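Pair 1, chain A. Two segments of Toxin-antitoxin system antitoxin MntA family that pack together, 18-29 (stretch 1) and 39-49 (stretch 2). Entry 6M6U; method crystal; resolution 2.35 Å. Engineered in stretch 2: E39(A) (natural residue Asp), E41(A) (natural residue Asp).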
# COMPACT_ATOMS: atom_id res chain seq x y z
N PRO A 18 12.04 -30.63 -1.23
CA PRO A 18 12.22 -32.07 -1.02
C PRO A 18 10.89 -32.81 -1.09
O PRO A 18 9.87 -32.33 -0.61
CB PRO A 18 12.83 -32.15 0.38
CG PRO A 18 12.39 -30.90 1.05
CD PRO A 18 12.36 -29.85 -0.03
N LYS A 19 10.93 -34.00 -1.69
CA LYS A 19 9.78 -34.91 -1.74
C LYS A 19 8.56 -34.23 -2.35
O LYS A 19 7.43 -34.42 -1.90
CB LYS A 19 9.45 -35.45 -0.35
CG LYS A 19 10.59 -36.22 0.29
CD LYS A 19 10.35 -36.38 1.77
CE LYS A 19 10.28 -35.02 2.45
NZ LYS A 19 9.61 -35.10 3.77
N LEU A 20 8.80 -33.42 -3.39
CA LEU A 20 7.71 -32.77 -4.11
C LEU A 20 6.80 -33.82 -4.74
O LEU A 20 7.25 -34.87 -5.18
CB LEU A 20 8.29 -31.85 -5.17
CG LEU A 20 7.36 -30.91 -5.93
CD1 LEU A 20 6.67 -29.96 -4.97
CD2 LEU A 20 8.19 -30.14 -6.95
N GLN A 21 5.51 -33.53 -4.76
CA GLN A 21 4.56 -34.49 -5.30
C GLN A 21 3.67 -33.92 -6.40
O GLN A 21 3.33 -34.64 -7.33
CB GLN A 21 3.68 -35.06 -4.17
CG GLN A 21 4.44 -35.88 -3.15
CD GLN A 21 3.65 -36.12 -1.88
OE1 GLN A 21 2.59 -35.54 -1.68
NE2 GLN A 21 4.17 -36.98 -1.01
N LEU A 22 3.28 -32.65 -6.30
CA LEU A 22 2.36 -32.06 -7.26
C LEU A 22 2.74 -30.61 -7.49
O LEU A 22 3.04 -29.88 -6.54
CB LEU A 22 0.91 -32.16 -6.77
CG LEU A 22 0.29 -33.56 -6.66
CD1 LEU A 22 -0.96 -33.54 -5.79
CD2 LEU A 22 -0.03 -34.14 -8.03
N ILE A 23 2.73 -30.19 -8.75
CA ILE A 23 2.85 -28.78 -9.13
C ILE A 23 1.62 -28.41 -9.94
O ILE A 23 1.28 -29.09 -10.92
CB ILE A 23 4.12 -28.50 -9.95
CG1 ILE A 23 5.38 -28.82 -9.15
CG2 ILE A 23 4.15 -27.04 -10.40
CD1 ILE A 23 6.66 -28.55 -9.92
N TYR A 24 0.95 -27.33 -9.55
CA TYR A 24 -0.17 -26.78 -10.30
C TYR A 24 0.07 -25.32 -10.61
O TYR A 24 0.53 -24.56 -9.74
CB TYR A 24 -1.51 -26.87 -9.55
CG TYR A 24 -1.99 -28.26 -9.27
CD1 TYR A 24 -2.61 -29.01 -10.26
CD2 TYR A 24 -1.83 -28.82 -8.02
CE1 TYR A 24 -3.05 -30.28 -10.00
CE2 TYR A 24 -2.27 -30.09 -7.76
CZ TYR A 24 -2.88 -30.82 -8.75
OH TYR A 24 -3.31 -32.09 -8.48
N LEU A 25 -0.25 -24.93 -11.83
CA LEU A 25 -0.47 -23.54 -12.18
C LEU A 25 -1.97 -23.29 -12.06
O LEU A 25 -2.77 -24.10 -12.54
CB LEU A 25 0.03 -23.26 -13.59
CG LEU A 25 0.13 -21.83 -14.10
CD1 LEU A 25 1.23 -21.06 -13.38
CD2 LEU A 25 0.37 -21.85 -15.61
N PHE A 26 -2.35 -22.21 -11.38
CA PHE A 26 -3.77 -21.90 -11.25
C PHE A 26 -3.95 -20.39 -11.38
O PHE A 26 -3.01 -19.65 -11.68
CB PHE A 26 -4.35 -22.46 -9.94
CG PHE A 26 -3.87 -21.77 -8.68
CD1 PHE A 26 -4.70 -20.90 -7.99
CD2 PHE A 26 -2.60 -22.01 -8.17
CE1 PHE A 26 -4.28 -20.26 -6.83
CE2 PHE A 26 -2.16 -21.38 -7.01
CZ PHE A 26 -3.00 -20.51 -6.34
N GLY A 27 -5.18 -19.94 -11.18
CA GLY A 27 -5.44 -18.52 -11.29
C GLY A 27 -5.40 -18.04 -12.73
O GLY A 27 -5.68 -18.78 -13.68
N SER A 28 -5.01 -16.78 -12.89
CA SER A 28 -5.14 -16.12 -14.18
C SER A 28 -4.21 -16.73 -15.23
O SER A 28 -4.60 -16.84 -16.39
CB SER A 28 -4.87 -14.62 -14.01
OG SER A 28 -3.53 -14.36 -13.64
N TYR A 29 -3.00 -17.13 -14.85
CA TYR A 29 -2.03 -17.56 -15.86
C TYR A 29 -2.42 -18.89 -16.50
O TYR A 29 -2.06 -19.14 -17.66
CB TYR A 29 -0.63 -17.63 -15.26
CG TYR A 29 0.14 -16.33 -15.46
CD1 TYR A 29 -0.31 -15.14 -14.90
CD2 TYR A 29 1.30 -16.30 -16.21
CE1 TYR A 29 0.38 -13.96 -15.08
CE2 TYR A 29 2.01 -15.12 -16.40
CZ TYR A 29 1.54 -13.95 -15.83
OH TYR A 29 2.23 -12.77 -16.01
N GLU A 39 -0.09 -11.67 -10.38
CA GLU A 39 0.87 -12.69 -9.96
C GLU A 39 0.69 -13.97 -10.77
O GLU A 39 -0.40 -14.29 -11.25
CB GLU A 39 0.70 -13.01 -8.48
CG GLU A 39 0.70 -11.81 -7.55
CD GLU A 39 0.68 -12.22 -6.09
OE1 GLU A 39 1.76 -12.51 -5.53
OE2 GLU A 39 -0.42 -12.25 -5.50
N ILE A 40 1.79 -14.70 -10.92
CA ILE A 40 1.73 -16.10 -11.30
C ILE A 40 1.43 -16.89 -10.04
O ILE A 40 2.15 -16.77 -9.03
CB ILE A 40 3.04 -16.55 -11.96
CG1 ILE A 40 3.36 -15.64 -13.16
CG2 ILE A 40 2.96 -18.00 -12.40
CD1 ILE A 40 4.77 -15.75 -13.65
N GLU A 41 0.36 -17.67 -10.06
CA GLU A 41 -0.11 -18.41 -8.89
C GLU A 41 0.22 -19.88 -9.08
O GLU A 41 -0.25 -20.52 -10.02
CB GLU A 41 -1.61 -18.20 -8.68
CG GLU A 41 -1.95 -16.80 -8.18
CD GLU A 41 -3.43 -16.46 -8.28
OE1 GLU A 41 -4.21 -16.90 -7.41
OE2 GLU A 41 -3.81 -15.75 -9.23
N ILE A 42 1.05 -20.41 -8.18
CA ILE A 42 1.54 -21.78 -8.26
C ILE A 42 1.25 -22.48 -6.94
O ILE A 42 1.45 -21.91 -5.86
CB ILE A 42 3.05 -21.81 -8.57
CG1 ILE A 42 3.34 -21.05 -9.86
CG2 ILE A 42 3.55 -23.26 -8.67
CD1 ILE A 42 4.78 -20.62 -10.00
N ALA A 43 0.77 -23.71 -7.02
CA ALA A 43 0.47 -24.53 -5.86
C ALA A 43 1.32 -25.80 -5.92
O ALA A 43 1.52 -26.38 -6.99
CB ALA A 43 -1.01 -24.90 -5.79
N VAL A 44 1.82 -26.22 -4.76
CA VAL A 44 2.65 -27.41 -4.67
C VAL A 44 2.15 -28.26 -3.51
O VAL A 44 1.63 -27.75 -2.51
CB VAL A 44 4.14 -27.07 -4.48
CG1 VAL A 44 4.72 -26.50 -5.77
CG2 VAL A 44 4.33 -26.09 -3.34
N LEU A 45 2.30 -29.57 -3.67
CA LEU A 45 2.13 -30.52 -2.58
C LEU A 45 3.43 -31.28 -2.44
O LEU A 45 3.93 -31.84 -3.42
CB LEU A 45 0.96 -31.48 -2.84
CG LEU A 45 0.62 -32.44 -1.69
CD1 LEU A 45 0.08 -31.68 -0.49
CD2 LEU A 45 -0.37 -33.50 -2.15
N ALA A 46 3.99 -31.27 -1.24
CA ALA A 46 5.15 -32.07 -0.89
C ALA A 46 4.76 -33.02 0.24
O ALA A 46 3.68 -32.92 0.82
CB ALA A 46 6.33 -31.19 -0.49
N ALA A 47 5.67 -33.94 0.55
CA ALA A 47 5.41 -34.89 1.63
C ALA A 47 5.20 -34.17 2.96
O ALA A 47 4.31 -34.54 3.74
CB ALA A 47 6.56 -35.90 1.74
N ASP A 48 6.01 -33.15 3.24
CA ASP A 48 5.85 -32.33 4.43
C ASP A 48 5.33 -30.95 4.05
O ASP A 48 5.47 -30.50 2.91
CB ASP A 48 7.17 -32.16 5.19
CG ASP A 48 7.82 -33.48 5.54
OD1 ASP A 48 9.06 -33.55 5.48
OD2 ASP A 48 7.09 -34.43 5.88
N THR A 49 4.74 -30.28 5.04
CA THR A 49 4.47 -28.86 4.90
C THR A 49 5.78 -28.11 4.73
O THR A 49 6.79 -28.44 5.37
CB THR A 49 3.74 -28.32 6.13
OG1 THR A 49 4.60 -28.41 7.26
CG2 THR A 49 2.48 -29.11 6.41

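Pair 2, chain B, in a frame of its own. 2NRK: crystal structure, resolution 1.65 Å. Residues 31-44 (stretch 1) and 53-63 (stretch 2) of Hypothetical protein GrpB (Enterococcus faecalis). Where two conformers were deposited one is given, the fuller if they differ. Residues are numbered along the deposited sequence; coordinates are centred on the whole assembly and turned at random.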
# COMPACT_ATOMS: atom_id res chain seq x y z
N LYS B 31 19.11 11.57 5.81
CA LYS B 31 18.80 11.98 7.18
C LYS B 31 17.32 11.75 7.51
O LYS B 31 16.76 10.72 7.12
CB LYS B 31 19.26 13.42 7.45
CG LYS B 31 20.79 13.59 7.23
CD LYS B 31 21.32 14.94 7.56
CE LYS B 31 22.78 15.00 7.05
NZ LYS B 31 23.38 16.31 7.36
N GLU B 32 16.70 12.72 8.19
CA GLU B 32 15.33 12.56 8.71
C GLU B 32 14.26 12.40 7.65
O GLU B 32 13.19 11.84 7.93
CB GLU B 32 14.94 13.72 9.65
CG GLU B 32 15.82 13.88 10.89
CD GLU B 32 17.08 14.68 10.63
OE1 GLU B 32 17.34 15.06 9.47
OE2 GLU B 32 17.82 14.95 11.61
N ASN B 33 14.53 12.87 6.43
CA ASN B 33 13.57 12.77 5.35
C ASN B 33 13.36 11.30 4.91
O ASN B 33 12.37 10.98 4.26
CB ASN B 33 14.05 13.60 4.16
CG ASN B 33 12.98 13.82 3.12
OD1 ASN B 33 11.77 13.80 3.41
ND2 ASN B 33 13.41 14.05 1.90
N CYS B 34 14.30 10.44 5.27
CA CYS B 34 14.24 9.02 4.87
C CYS B 34 13.40 8.22 5.86
O CYS B 34 13.75 8.09 7.05
CB CYS B 34 15.63 8.40 4.77
SG CYS B 34 15.59 6.68 4.22
N LEU B 35 12.27 7.70 5.38
CA LEU B 35 11.40 6.89 6.25
C LEU B 35 11.85 5.44 6.26
O LEU B 35 11.73 4.76 7.30
CB LEU B 35 9.94 6.95 5.77
CG LEU B 35 9.27 8.31 5.99
CD1 LEU B 35 7.99 8.39 5.17
CD2 LEU B 35 8.95 8.54 7.48
N LYS B 36 12.32 4.95 5.11
CA LYS B 36 12.65 3.54 4.98
C LYS B 36 13.50 3.32 3.72
O LYS B 36 13.24 3.93 2.70
CB LYS B 36 11.34 2.72 4.88
CG LYS B 36 11.53 1.22 4.84
CD LYS B 36 11.98 0.74 6.21
CE LYS B 36 12.15 -0.77 6.17
NZ LYS B 36 12.38 -1.17 7.57
N VAL B 37 14.48 2.42 3.80
CA VAL B 37 15.16 1.92 2.60
C VAL B 37 14.93 0.44 2.54
O VAL B 37 15.23 -0.28 3.51
CB VAL B 37 16.70 2.20 2.61
CG1 VAL B 37 17.34 1.67 1.33
CG2 VAL B 37 16.97 3.73 2.73
N GLU B 38 14.36 0.00 1.42
CA GLU B 38 14.05 -1.42 1.19
C GLU B 38 14.88 -1.97 0.01
O GLU B 38 15.09 -1.28 -0.99
CB GLU B 38 12.55 -1.57 0.84
CG GLU B 38 11.57 -1.25 1.99
CD GLU B 38 11.21 -2.42 2.86
OE1 GLU B 38 11.86 -3.51 2.81
OE2 GLU B 38 10.25 -2.24 3.66
N HIS B 39 15.28 -3.23 0.15
CA HIS B 39 15.92 -3.94 -0.95
C HIS B 39 14.80 -4.49 -1.81
O HIS B 39 13.89 -5.20 -1.31
CB HIS B 39 16.74 -5.09 -0.32
CG HIS B 39 17.67 -5.77 -1.27
ND1 HIS B 39 18.39 -6.87 -0.89
CD2 HIS B 39 17.99 -5.53 -2.56
CE1 HIS B 39 19.13 -7.29 -1.91
NE2 HIS B 39 18.90 -6.50 -2.94
N ILE B 40 14.82 -4.17 -3.10
CA ILE B 40 13.77 -4.58 -4.00
C ILE B 40 14.40 -5.18 -5.26
O ILE B 40 15.63 -5.33 -5.35
CB ILE B 40 12.80 -3.43 -4.32
CG1 ILE B 40 13.53 -2.21 -4.92
CG2 ILE B 40 11.98 -3.07 -3.08
CD1 ILE B 40 12.67 -1.34 -5.85
N GLY B 41 13.55 -5.56 -6.21
CA GLY B 41 14.02 -6.09 -7.50
C GLY B 41 14.55 -7.51 -7.36
O GLY B 41 14.44 -8.09 -6.28
N SER B 42 15.12 -8.05 -8.43
CA SER B 42 15.47 -9.48 -8.39
C SER B 42 16.54 -9.81 -7.38
O SER B 42 16.53 -10.93 -6.82
CB SER B 42 15.85 -9.98 -9.78
OG SER B 42 14.68 -9.96 -10.59
N THR B 43 17.46 -8.86 -7.11
CA THR B 43 18.55 -9.21 -6.15
C THR B 43 18.05 -9.33 -4.70
O THR B 43 18.79 -9.82 -3.83
CB THR B 43 19.79 -8.27 -6.23
OG1 THR B 43 19.44 -6.98 -5.68
CG2 THR B 43 20.35 -8.16 -7.66
N SER B 44 16.81 -8.92 -4.45
CA SER B 44 16.21 -8.99 -3.11
C SER B 44 15.46 -10.32 -2.89
O SER B 44 14.88 -10.50 -1.83
CB SER B 44 15.25 -7.80 -2.88
OG SER B 44 14.03 -7.96 -3.60
N ILE B 53 22.80 -5.99 -10.26
CA ILE B 53 22.55 -4.57 -10.04
C ILE B 53 21.57 -4.50 -8.87
O ILE B 53 20.47 -5.07 -8.93
CB ILE B 53 21.88 -3.89 -11.27
CG1 ILE B 53 22.77 -4.05 -12.52
CG2 ILE B 53 21.61 -2.43 -10.99
CD1 ILE B 53 22.11 -3.55 -13.79
N ILE B 54 21.99 -3.85 -7.79
CA ILE B 54 21.17 -3.83 -6.58
C ILE B 54 20.15 -2.71 -6.72
O ILE B 54 20.53 -1.55 -6.95
CB ILE B 54 22.00 -3.56 -5.30
CG1 ILE B 54 23.24 -4.47 -5.17
CG2 ILE B 54 21.10 -3.66 -4.04
CD1 ILE B 54 22.93 -5.94 -5.08
N ASP B 55 18.86 -3.05 -6.56
CA ASP B 55 17.78 -2.05 -6.53
C ASP B 55 17.39 -1.67 -5.12
O ASP B 55 17.13 -2.56 -4.26
CB ASP B 55 16.52 -2.57 -7.24
CG ASP B 55 16.75 -2.79 -8.72
OD1 ASP B 55 16.75 -1.79 -9.46
OD2 ASP B 55 16.95 -3.96 -9.11
N PHE B 56 17.31 -0.35 -4.91
CA PHE B 56 16.91 0.28 -3.63
C PHE B 56 15.60 1.02 -3.78
O PHE B 56 15.41 1.78 -4.76
CB PHE B 56 17.98 1.29 -3.15
CG PHE B 56 19.34 0.70 -2.98
CD1 PHE B 56 19.81 0.38 -1.70
CD2 PHE B 56 20.15 0.42 -4.07
CE1 PHE B 56 21.06 -0.23 -1.52
CE2 PHE B 56 21.40 -0.18 -3.90
CZ PHE B 56 21.86 -0.51 -2.62
N LEU B 57 14.68 0.77 -2.83
CA LEU B 57 13.43 1.54 -2.72
C LEU B 57 13.59 2.45 -1.52
O LEU B 57 13.78 1.98 -0.41
CB LEU B 57 12.23 0.61 -2.54
CG LEU B 57 10.87 1.32 -2.30
CD1 LEU B 57 10.49 2.25 -3.46
CD2 LEU B 57 9.74 0.29 -2.10
N VAL B 58 13.63 3.75 -1.77
CA VAL B 58 13.81 4.72 -0.70
C VAL B 58 12.49 5.51 -0.59
O VAL B 58 12.03 6.11 -1.57
CB VAL B 58 14.98 5.69 -1.03
CG1 VAL B 58 15.10 6.72 0.06
CG2 VAL B 58 16.29 4.93 -1.17
N ILE B 59 11.91 5.50 0.61
CA ILE B 59 10.62 6.16 0.84
C ILE B 59 10.89 7.37 1.71
O ILE B 59 11.50 7.24 2.79
CB ILE B 59 9.64 5.18 1.54
CG1 ILE B 59 9.49 3.92 0.69
CG2 ILE B 59 8.33 5.89 1.78
CD1 ILE B 59 8.73 2.80 1.44
N VAL B 60 10.47 8.54 1.24
CA VAL B 60 10.76 9.82 1.93
C VAL B 60 9.49 10.59 2.29
O VAL B 60 8.42 10.37 1.70
CB VAL B 60 11.69 10.75 1.06
CG1 VAL B 60 13.03 10.06 0.82
CG2 VAL B 60 11.00 11.16 -0.27
N GLU B 61 9.62 11.52 3.24
CA GLU B 61 8.49 12.38 3.61
C GLU B 61 8.18 13.39 2.52
O GLU B 61 7.01 13.65 2.23
CB GLU B 61 8.78 13.09 4.94
CG GLU B 61 8.85 12.12 6.08
CD GLU B 61 8.70 12.78 7.46
OE1 GLU B 61 7.90 13.75 7.61
OE2 GLU B 61 9.40 12.29 8.37
N GLU B 62 9.24 13.97 1.94
CA GLU B 62 9.10 15.06 0.96
C GLU B 62 10.06 14.86 -0.21
O GLU B 62 11.27 14.97 -0.05
CB GLU B 62 9.44 16.40 1.60
CG GLU B 62 8.53 16.86 2.70
CD GLU B 62 8.96 18.22 3.21
OE1 GLU B 62 8.92 19.18 2.41
OE2 GLU B 62 9.38 18.30 4.38
N ILE B 63 9.50 14.57 -1.38
CA ILE B 63 10.32 14.27 -2.55
C ILE B 63 11.11 15.48 -3.05
O ILE B 63 12.28 15.34 -3.41
CB ILE B 63 9.51 13.58 -3.69
CG1 ILE B 63 10.48 12.92 -4.72
CG2 ILE B 63 8.55 14.50 -4.39
CD1 ILE B 63 11.26 11.72 -4.18
O HOH W 1 11.25 10.43 8.56
O HOH W 2 11.29 15.83 5.58
O HOH W 3 17.51 -5.83 -7.18

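Both pairs are antiparallel two-strand ladders with a classic bulge near one end, and they superpose with an RMSD of 0.5 Å over 14 central residues. The strand directions differ by 162° in pair 1 and 159° in pair 2. In each, one carbonyl serves two successive amides: L45(A) O accepts from Q21(A) N at 2.7 Å and L22(A) N at 3.1 Å, while I59(B) O accepts from L35(B) N at 2.7 Å and, weakly, from K36(B) N at 3.4 Å. Beyond the bulge the ladder is regular, as Y24(A) N to A43(A) O and E38(B) N to L57(B) O, both 2.8 Å, illustrate.

The extra residue, Q21(A) or L35(B), has a psi of -36° in both and points its CA-to-CB bond toward the partner strand. Q21(A) lays its amide beside A47(A), with NE2 3.6 Å from A47(A) CA; L35(B) packs its CG 3.8 Å from E61(B) CG, using the aliphatic part of the glutamate.

On the face bearing I23(A) and V37(B), branched aliphatic residues suit a buried sheet surface. I23(A) CG1 lies 4.2 Å from V44(A) CG1, and V37(B) CG2 4.1 Å from V58(B) CG2. L25(A) matches H39(B): the leucine puts CD1 3.6 Å from I40(A) CG2, whereas the histidine brings NE2 to 3.8 Å from I54(B) CG2 while the same NE2 shares a 2.8 Å hydrogen bond with T43(B) OG1.

On the other face, bulk is exchanged across the ladder. F26(A) extends beside small A43(A), CE2 to CB 3.9 Å, and its ring face receives E41(A) CB, 3.6 Å from the centroid; E41(A) is an engineered residue. In pair 2 the smaller I40(B) meets the larger L57(B), CG2 to CB 3.7 Å.

G27(A) and G41(B) follow, with positive phi of 72° and 74°. An ideal CB would lie 2.4 Å from E41(A) OE2 or D55(B) OD2, so the absence of a side chain leaves room for the carboxylate. In pair 2, water 3 donates to D55(B) OD2 and to I40(B) O, each at 2.7 Å, joining the strands.

At the bulged end, K19(A) and N33(B) fasten the strands differently. K19(A) NZ reaches D48(A) OD1 in a very short 2.4 Å salt bridge, for which a long, charged side chain is suited. N33(B) instead uses its short amide as donor and acceptor: OD1 accepts from E62(B) N at 2.9 Å, and ND2 donates to E62(B) O at 3.0 Å.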